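Local coordinates for protein homocysteine S-methyltransferase (Escherichia coli, PDB 5DML) that catalyses methyl transfer from S-methylmethionine, or less efficiently from S-adenosylmethionine, to homocysteine, forming methionine, with zinc as cofactor, at residues 17-22 / 65-70; 72-77 / 126-131; 227-232 / 253-258. One frame throughout, in Å; residues are numbered along the deposited sequence.

Interaction 1. Residues 17-22 / 65-70; sequences LLLDGA and CAITAS
With CG of Asp-20 set between its own backbone N and carbonyl carbon (chi1 49°), the carboxylate swings across to Ile-67, whose CG1 lies beside its backbone N, opposite the carbonyl carbon (chi1 -57°). The two side chains meet at an angle, and the two oxygens of Asp-20 do different work. OD2 of Asp-20 accepts the backbone amide of Ile-67, N to OD2 2.8 Å, in a bond that is almost straight at the hydrogen (175°) but arrives from above the carboxylate plane. OD1 of the same aspartate faces hydrocarbon instead: it lies 3.4 Å from CG1 of Ile-67 and 3.5 Å from CD1 of that residue. Close by, OD2 of Asp-20 is also 3.4 Å from CA of Ala-66, so this one oxygen sits at the peptide step from Ala-66 to Ile-67.

One residue back, Leu-19 supplies the apolar part of the contact. Its CD2 rests 4.0 Å from CB of Cys-65, while its other branch, CD1, reaches to 4.3 Å from CD1 of Ile-67. Strands 17-18 and 65-67 are the first and second of the eight parallel strands, and their meeting closes the TIM barrel. On the other sides, 17-18 and the residues just after it bond to the region of strand 289-292, and helix 48-61 covers Asp-20 through Tyr-58 and Ala-66 through His-55 and Tyr-59.

Between Asp-20 and Ile-67, then, a side-chain carboxylate oxygen takes up an amide of the second strand. A bond of side chain to main chain at this buried seam probably steadies the turn of the carboxylate, with Ile-67 limiting its movement on the OD1 side.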
loop_
_atom_site.group_PDB
_atom_site.type_symbol
_atom_site.label_atom_id
_atom_site.label_comp_id
_atom_site.label_asym_id
_atom_site.label_seq_id
_atom_site.Cartn_x
_atom_site.Cartn_y
_atom_site.Cartn_z
ATOM N N LEU A 17 4.376 10.455 9.044
ATOM C CA LEU A 17 3.126 9.790 9.282
ATOM C C LEU A 17 3.367 8.304 9.129
ATOM O O LEU A 17 4.130 7.878 8.320
ATOM C CB LEU A 17 1.956 10.318 8.460
ATOM C CG LEU A 17 1.767 10.014 6.992
ATOM C CD1 LEU A 17 1.032 8.716 6.778
ATOM C CD2 LEU A 17 1.013 11.157 6.364
ATOM N N LEU A 18 2.718 7.523 9.952
ATOM C CA LEU A 18 2.909 6.110 9.950
ATOM C C LEU A 18 1.868 5.276 9.284
ATOM O O LEU A 18 0.724 5.454 9.490
ATOM C CB LEU A 18 3.074 5.620 11.377
ATOM C CG LEU A 18 4.162 6.238 12.225
ATOM C CD1 LEU A 18 4.072 5.726 13.634
ATOM C CD2 LEU A 18 5.539 5.986 11.660
ATOM N N LEU A 19 2.318 4.320 8.501
ATOM C CA LEU A 19 1.439 3.366 7.843
ATOM C C LEU A 19 1.324 2.168 8.765
ATOM O O LEU A 19 1.813 2.215 9.881
ATOM C CB LEU A 19 1.985 2.964 6.469
ATOM C CG LEU A 19 2.436 4.113 5.573
ATOM C CD1 LEU A 19 2.807 3.609 4.173
ATOM C CD2 LEU A 19 1.352 5.178 5.513
ATOM N N ASP A 20 0.685 1.099 8.317
ATOM C CA ASP A 20 0.593 -0.091 9.147
ATOM C C ASP A 20 1.682 -1.085 8.754
ATOM O O ASP A 20 2.822 -0.698 8.483
ATOM C CB ASP A 20 -0.802 -0.721 9.043
ATOM C CG ASP A 20 -1.269 -0.891 7.600
ATOM O OD1 ASP A 20 -0.465 -0.669 6.667
ATOM O OD2 ASP A 20 -2.441 -1.269 7.402
ATOM N N GLY A 21 1.334 -2.364 8.714
ATOM C CA GLY A 21 2.300 -3.391 8.371
ATOM C C GLY A 21 1.593 -4.633 7.882
ATOM O O GLY A 21 0.407 -4.594 7.575
ATOM N N ALA A 22 2.311 -5.742 7.806
ATOM C CA ALA A 22 1.732 -6.939 7.207
ATOM C C ALA A 22 0.497 -7.341 7.989
ATOM O O ALA A 22 0.417 -7.137 9.201
ATOM C CB ALA A 22 2.737 -8.077 7.162
ATOM N N CYS A 65 -2.561 5.244 9.260
ATOM C CA CYS A 65 -3.169 4.882 7.986
ATOM C C CYS A 65 -3.234 3.379 7.815
ATOM O O CYS A 65 -2.207 2.720 7.787
ATOM C CB CYS A 65 -2.389 5.487 6.807
ATOM S SG CYS A 65 -3.058 5.034 5.146
ATOM N N ALA A 66 -4.434 2.831 7.685
ATOM C CA ALA A 66 -4.563 1.422 7.345
ATOM C C ALA A 66 -4.419 1.233 5.837
ATOM O O ALA A 66 -4.862 2.069 5.048
ATOM C CB ALA A 66 -5.894 0.867 7.827
ATOM N N ILE A 67 -3.785 0.138 5.440
ATOM C CA ILE A 67 -3.800 -0.282 4.053
ATOM C C ILE A 67 -4.709 -1.505 3.953
ATOM O O ILE A 67 -4.548 -2.469 4.713
ATOM C CB ILE A 67 -2.388 -0.574 3.532
ATOM C CG1 ILE A 67 -1.519 0.668 3.717
ATOM C CG2 ILE A 67 -2.439 -0.921 2.066
ATOM C CD1 ILE A 67 -0.066 0.461 3.409
ATOM N N THR A 68 -5.693 -1.437 3.049
ATOM C CA THR A 68 -6.776 -2.419 3.034
ATOM C C THR A 68 -6.321 -3.764 2.479
ATOM O O THR A 68 -5.296 -3.860 1.812
ATOM C CB THR A 68 -8.001 -1.914 2.228
ATOM O OG1 THR A 68 -7.802 -2.122 0.822
ATOM C CG2 THR A 68 -8.273 -0.435 2.516
ATOM N N ALA A 69 -7.088 -4.805 2.772
ATOM C CA ALA A 69 -6.740 -6.157 2.356
ATOM C C ALA A 69 -7.106 -6.447 0.901
ATOM O O ALA A 69 -7.635 -7.518 0.603
ATOM C CB ALA A 69 -7.419 -7.156 3.261
ATOM N N SER A 70 -6.818 -5.511 -0.003
ATOM C CA SER A 70 -7.236 -5.650 -1.400
ATOM C C SER A 70 -6.079 -5.886 -2.375
ATOM O O SER A 70 -6.307 -6.039 -3.568
ATOM C CB SER A 70 -8.042 -4.416 -1.830
ATOM O OG SER A 70 -7.300 -3.221 -1.642
#

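Interaction 2. Residues 72-77 / 126-131; sequences QATPAG and GAYLAD
A capped helix start and a neighbouring short helical turn come together here, with Ala-76 and Gly-77 of the first lying against the ring of Tyr-128 in the second. The cap belongs to Thr-74, whose OG1 accepts from the backbone N of Gly-77 at 2.9 Å. Tyr-128 turns its CG away from its own backbone N (chi1 152°), which sends the ring out to the turn that follows the cap. CB of Ala-76 sits over one ring face, 4.0 Å from the centroid and 26° off the normal, a CH-pi contact displaced toward the rim on the CE1 side. Gly-77 comes up close as well, its N 3.5 Å from CD1 of Tyr-128.

Both segments belong to the loops that follow barrel strands. Segment 72-77 comes after strand 65-67, and segment 126-131 comes after strand 117-122, so the contact joins two successive loops at the C-terminal end of the TIM barrel. Helix 143-159 backs the cap, Phe-149 touching both Thr-74 and Ala-76, and the ring of Tyr-125 meets that of Tyr-128.

At the other end of the contact Gln-72 reaches over with its chain extended beyond CG. Its NE2 donates to the backbone O of Ala-127 at 2.7 Å, a short bond but a bent one (137° at the hydrogen), with the oxygen lying off the plane of the glutamine amide. CG of Gln-72 also passes 3.4 Å from that same O of Ala-127 and 4.1 Å from CB of Ala-127, so the methylene and the amide nitrogen approach one peptide together. An alanine in place of Gln-72 would probably deprive the O of Ala-127 of this donor and open a gap beside the Ala-127 methyl.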
loop_
_atom_site.group_PDB
_atom_site.type_symbol
_atom_site.label_atom_id
_atom_site.label_comp_id
_atom_site.label_asym_id
_atom_site.label_seq_id
_atom_site.Cartn_x
_atom_site.Cartn_y
_atom_site.Cartn_z
ATOM N N GLN A 72 -4.640 -8.268 -3.481
ATOM C CA GLN A 72 -4.860 -9.317 -4.466
ATOM C C GLN A 72 -6.333 -9.574 -4.688
ATOM O O GLN A 72 -6.724 -10.648 -5.158
ATOM C CB GLN A 72 -4.178 -10.603 -4.037
ATOM C CG GLN A 72 -3.021 -10.968 -4.918
ATOM C CD GLN A 72 -1.981 -11.736 -4.170
ATOM O OE1 GLN A 72 -1.783 -11.516 -2.980
ATOM N NE2 GLN A 72 -1.311 -12.655 -4.861
ATOM N N ALA A 73 -7.143 -8.580 -4.346
ATOM C CA ALA A 73 -8.569 -8.664 -4.549
ATOM C C ALA A 73 -8.949 -8.025 -5.890
ATOM O O ALA A 73 -9.309 -6.842 -5.947
ATOM C CB ALA A 73 -9.296 -8.003 -3.407
ATOM N N THR A 74 -8.842 -8.807 -6.963
ATOM C CA THR A 74 -9.265 -8.364 -8.289
ATOM C C THR A 74 -10.311 -9.305 -8.849
ATOM O O THR A 74 -10.260 -10.506 -8.582
ATOM C CB THR A 74 -8.105 -8.306 -9.295
ATOM O OG1 THR A 74 -7.340 -9.522 -9.220
ATOM C CG2 THR A 74 -7.209 -7.105 -9.032
ATOM N N PRO A 75 -11.270 -8.764 -9.620
ATOM C CA PRO A 75 -12.154 -9.588 -10.453
ATOM C C PRO A 75 -11.386 -10.669 -11.228
ATOM O O PRO A 75 -11.845 -11.813 -11.294
ATOM C CB PRO A 75 -12.782 -8.565 -11.399
ATOM C CG PRO A 75 -12.878 -7.332 -10.571
ATOM C CD PRO A 75 -11.634 -7.333 -9.687
ATOM N N ALA A 76 -10.232 -10.316 -11.790
ATOM C CA ALA A 76 -9.360 -11.303 -12.430
ATOM C C ALA A 76 -8.948 -12.403 -11.441
ATOM O O ALA A 76 -9.149 -13.590 -11.697
ATOM C CB ALA A 76 -8.125 -10.632 -13.009
ATOM N N GLY A 77 -8.383 -12.007 -10.308
ATOM C CA GLY A 77 -7.997 -12.978 -9.292
ATOM C C GLY A 77 -9.151 -13.820 -8.773
ATOM O O GLY A 77 -9.104 -15.048 -8.820
ATOM N N GLY A 126 1.482 -8.415 -11.531
ATOM C CA GLY A 126 2.332 -9.499 -11.088
ATOM C C GLY A 126 1.871 -10.232 -9.843
ATOM O O GLY A 126 2.290 -11.356 -9.614
ATOM N N ALA A 127 1.029 -9.609 -9.022
ATOM C CA ALA A 127 0.529 -10.282 -7.828
ATOM C C ALA A 127 -0.681 -11.136 -8.174
ATOM O O ALA A 127 -1.062 -12.028 -7.429
ATOM C CB ALA A 127 0.189 -9.284 -6.751
ATOM N N TYR A 128 -1.293 -10.855 -9.314
ATOM C CA TYR A 128 -2.385 -11.683 -9.807
ATOM C C TYR A 128 -1.818 -12.925 -10.504
ATOM O O TYR A 128 -2.404 -14.006 -10.456
ATOM C CB TYR A 128 -3.269 -10.879 -10.754
ATOM C CG TYR A 128 -3.961 -11.722 -11.795
ATOM C CD1 TYR A 128 -5.078 -12.479 -11.469
ATOM C CD2 TYR A 128 -3.488 -11.772 -13.098
ATOM C CE1 TYR A 128 -5.710 -13.259 -12.418
ATOM C CE2 TYR A 128 -4.116 -12.542 -14.048
ATOM C CZ TYR A 128 -5.227 -13.281 -13.704
ATOM O OH TYR A 128 -5.865 -14.049 -14.648
ATOM N N LEU A 129 -0.641 -12.792 -11.070
ATOM C CA LEU A 129 0.032 -13.909 -11.665
ATOM C C LEU A 129 0.766 -14.441 -10.451
ATOM O O LEU A 129 1.587 -13.767 -9.878
ATOM C CB LEU A 129 1.006 -13.453 -12.736
ATOM C CG LEU A 129 0.515 -12.719 -13.973
ATOM C CD1 LEU A 129 1.658 -12.510 -14.913
ATOM C CD2 LEU A 129 -0.618 -13.406 -14.690
ATOM N N ALA A 130 0.448 -15.629 -9.985
ATOM C CA ALA A 130 1.087 -16.091 -8.765
ATOM C C ALA A 130 2.524 -16.533 -8.923
ATOM O O ALA A 130 2.858 -17.647 -8.570
ATOM C CB ALA A 130 0.246 -17.186 -8.139
ATOM N N ASP A 131 3.385 -15.674 -9.437
ATOM C CA ASP A 131 4.766 -16.053 -9.704
ATOM C C ASP A 131 5.884 -15.216 -9.148
ATOM O O ASP A 131 7.007 -15.391 -9.572
ATOM C CB ASP A 131 4.975 -16.202 -11.201
ATOM C CG ASP A 131 4.605 -14.972 -11.959
ATOM O OD1 ASP A 131 4.473 -13.909 -11.347
ATOM O OD2 ASP A 131 4.446 -15.062 -13.178
#

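Interaction 3. Residues 227-232 / 253-258; sequences INCIAL and YPNSGE
Four hydrogen bonds join these segments, beginning with the backbone N of Asn-255, which donates to O of Ile-230 at 2.8 Å. Earlier along the chains, N of Tyr-253 gives to O of Ile-227 at 3.1 Å, and N of Cys-229 returns the pattern to O of Tyr-253, also at 3.1 Å, so that Asn-228 and Tyr-253 form a parallel bridge. The fourth bond is weak: with CG of Asn-255 beside its own backbone N (chi1 -57°), the amide folds back and ND2 lies 2.9 Å from O of Cys-229. OD1 of Asn-255 accepts from N of Cys-296.

This is the C-terminal end of two neighbouring strands of the TIM barrel, 222-228 and 250-253, where the family's zinc site is expected. Cys-229, Cys-295 and Cys-296 are the predicted ligands, yet in this model SG of Cys-229 is joined to SG of Cys-295 in a disulfide, an oxidised state in which these two sulfurs probably cannot bind the metal as thiolates.

On the inner face CB of Asn-228 stands almost squarely over the ring of Tyr-253, 3.3 Å from its centroid and 7° off the normal, a tight CH-pi contact. The two side chains point the same way, amide and ring planes 31° apart; OD1 of Asn-228 is held by Ser-194 and Thr-169, and OH of Tyr-253 by Glu-168. Away from the barrel axis, Pro-254 takes CG2 of Ile-230 against its CB at 3.6 Å. Leu-232 follows, with CD1 4.2 Å from CG of Pro-254 and CD2 4.0 Å from CA of Gly-257.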
loop_
_atom_site.group_PDB
_atom_site.type_symbol
_atom_site.label_atom_id
_atom_site.label_comp_id
_atom_site.label_asym_id
_atom_site.label_seq_id
_atom_site.Cartn_x
_atom_site.Cartn_y
_atom_site.Cartn_z
ATOM N N ILE A 227 9.034 3.392 -2.042
ATOM C CA ILE A 227 9.333 1.971 -2.180
ATOM C C ILE A 227 8.728 1.105 -1.073
ATOM O O ILE A 227 8.507 1.571 0.042
ATOM C CB ILE A 227 10.849 1.739 -2.215
ATOM C CG1 ILE A 227 11.500 2.376 -0.996
ATOM C CG2 ILE A 227 11.453 2.353 -3.493
ATOM C CD1 ILE A 227 13.001 2.237 -0.972
ATOM N N ASN A 228 8.455 -0.157 -1.391
ATOM C CA ASN A 228 7.860 -1.081 -0.426
ATOM C C ASN A 228 8.105 -2.544 -0.800
ATOM O O ASN A 228 8.386 -2.857 -1.948
ATOM C CB ASN A 228 6.361 -0.805 -0.275
ATOM C CG ASN A 228 5.548 -1.279 -1.469
ATOM O OD1 ASN A 228 5.636 -0.715 -2.560
ATOM N ND2 ASN A 228 4.732 -2.309 -1.260
ATOM N N CYS A 229 8.009 -3.423 0.196
ATOM C CA CYS A 229 8.409 -4.831 0.077
ATOM C C CYS A 229 9.838 -4.991 -0.425
ATOM O O CYS A 229 10.188 -5.989 -1.037
ATOM C CB CYS A 229 7.442 -5.592 -0.815
ATOM S SG CYS A 229 5.821 -5.757 -0.034
ATOM N N ILE A 230 10.656 -3.993 -0.133
ATOM C CA ILE A 230 12.073 -4.003 -0.444
ATOM C C ILE A 230 12.784 -4.524 0.805
ATOM O O ILE A 230 12.276 -4.362 1.916
ATOM C CB ILE A 230 12.548 -2.576 -0.835
ATOM C CG1 ILE A 230 13.998 -2.633 -1.299
ATOM C CG2 ILE A 230 12.489 -1.623 0.310
ATOM C CD1 ILE A 230 14.668 -1.285 -1.309
ATOM N N ALA A 231 13.930 -5.174 0.643
ATOM C CA ALA A 231 14.709 -5.559 1.809
ATOM C C ALA A 231 15.127 -4.291 2.551
ATOM O O ALA A 231 15.428 -3.270 1.934
ATOM C CB ALA A 231 15.930 -6.397 1.415
ATOM N N LEU A 232 15.106 -4.363 3.875
ATOM C CA LEU A 232 15.483 -3.253 4.740
ATOM C C LEU A 232 16.835 -2.640 4.364
ATOM O O LEU A 232 17.000 -1.421 4.340
ATOM C CB LEU A 232 15.521 -3.743 6.186
ATOM C CG LEU A 232 15.895 -2.751 7.281
ATOM C CD1 LEU A 232 15.028 -1.499 7.188
ATOM C CD2 LEU A 232 15.777 -3.419 8.660
ATOM N N TYR A 253 8.040 1.481 3.083
ATOM C CA TYR A 253 7.682 0.392 3.957
ATOM C C TYR A 253 8.210 -0.941 3.454
ATOM O O TYR A 253 7.572 -1.635 2.660
ATOM C CB TYR A 253 6.177 0.328 4.192
ATOM C CG TYR A 253 5.222 0.379 3.026
ATOM C CD1 TYR A 253 4.981 1.565 2.335
ATOM C CD2 TYR A 253 4.457 -0.732 2.700
ATOM C CE1 TYR A 253 4.048 1.617 1.299
ATOM C CE2 TYR A 253 3.520 -0.688 1.680
ATOM C CZ TYR A 253 3.324 0.489 0.984
ATOM O OH TYR A 253 2.404 0.529 -0.025
ATOM N N PRO A 254 9.389 -1.315 3.959
ATOM C CA PRO A 254 10.158 -2.480 3.550
ATOM C C PRO A 254 9.849 -3.715 4.384
ATOM O O PRO A 254 9.178 -3.624 5.424
ATOM C CB PRO A 254 11.591 -2.023 3.776
ATOM C CG PRO A 254 11.501 -1.124 4.942
ATOM C CD PRO A 254 10.099 -0.555 5.002
ATOM N N ASN A 255 10.332 -4.860 3.907
ATOM C CA ASN A 255 10.236 -6.111 4.643
ATOM C C ASN A 255 10.945 -6.010 5.982
ATOM O O ASN A 255 11.829 -5.170 6.173
ATOM C CB ASN A 255 10.821 -7.253 3.815
ATOM C CG ASN A 255 10.142 -7.387 2.467
ATOM O OD1 ASN A 255 8.914 -7.436 2.379
ATOM N ND2 ASN A 255 10.937 -7.398 1.403
ATOM N N SER A 256 10.616 -6.882 6.902
ATOM C CA SER A 256 11.299 -6.853 8.159
ATOM C C SER A 256 12.718 -7.321 8.033
ATOM O O SER A 256 13.088 -8.031 7.115
ATOM C CB SER A 256 10.634 -7.731 9.187
ATOM O OG SER A 256 11.369 -7.622 10.372
ATOM N N GLY A 257 13.508 -6.916 9.003
ATOM C CA GLY A 257 14.896 -7.268 9.032
ATOM C C GLY A 257 15.152 -8.721 9.313
ATOM O O GLY A 257 16.071 -9.286 8.771
ATOM N N GLU A 258 14.340 -9.322 10.162
ATOM C CA GLU A 258 14.585 -10.715 10.460
ATOM C C GLU A 258 13.665 -11.699 9.820
ATOM O O GLU A 258 12.671 -11.340 9.230
ATOM C CB GLU A 258 14.585 -10.963 11.962
#

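Overall arrangement
Interactions 1 and 3 both belong to the barrel sheet, and they touch: CD1 of Leu-19 lies 3.5 Å from CD1 of Tyr-253, and Ile-67 packs on the same ring. Both are buried, but interaction 1 rests on one carboxylate-to-amide bond at the seam of the first and second strands, whereas interaction 3 combines three backbone bonds with a ring-face contact and apolar packing, beside the predicted zinc cysteines. Interaction 2 is only partly buried, its centre about 15 Å from the centre of the chain, that of interaction 1 about 6 Å. It joins loops and short helices through an amide and a ring face; segment 72-77 closely follows 65-70 in the chain, though the contacts themselves stay apart.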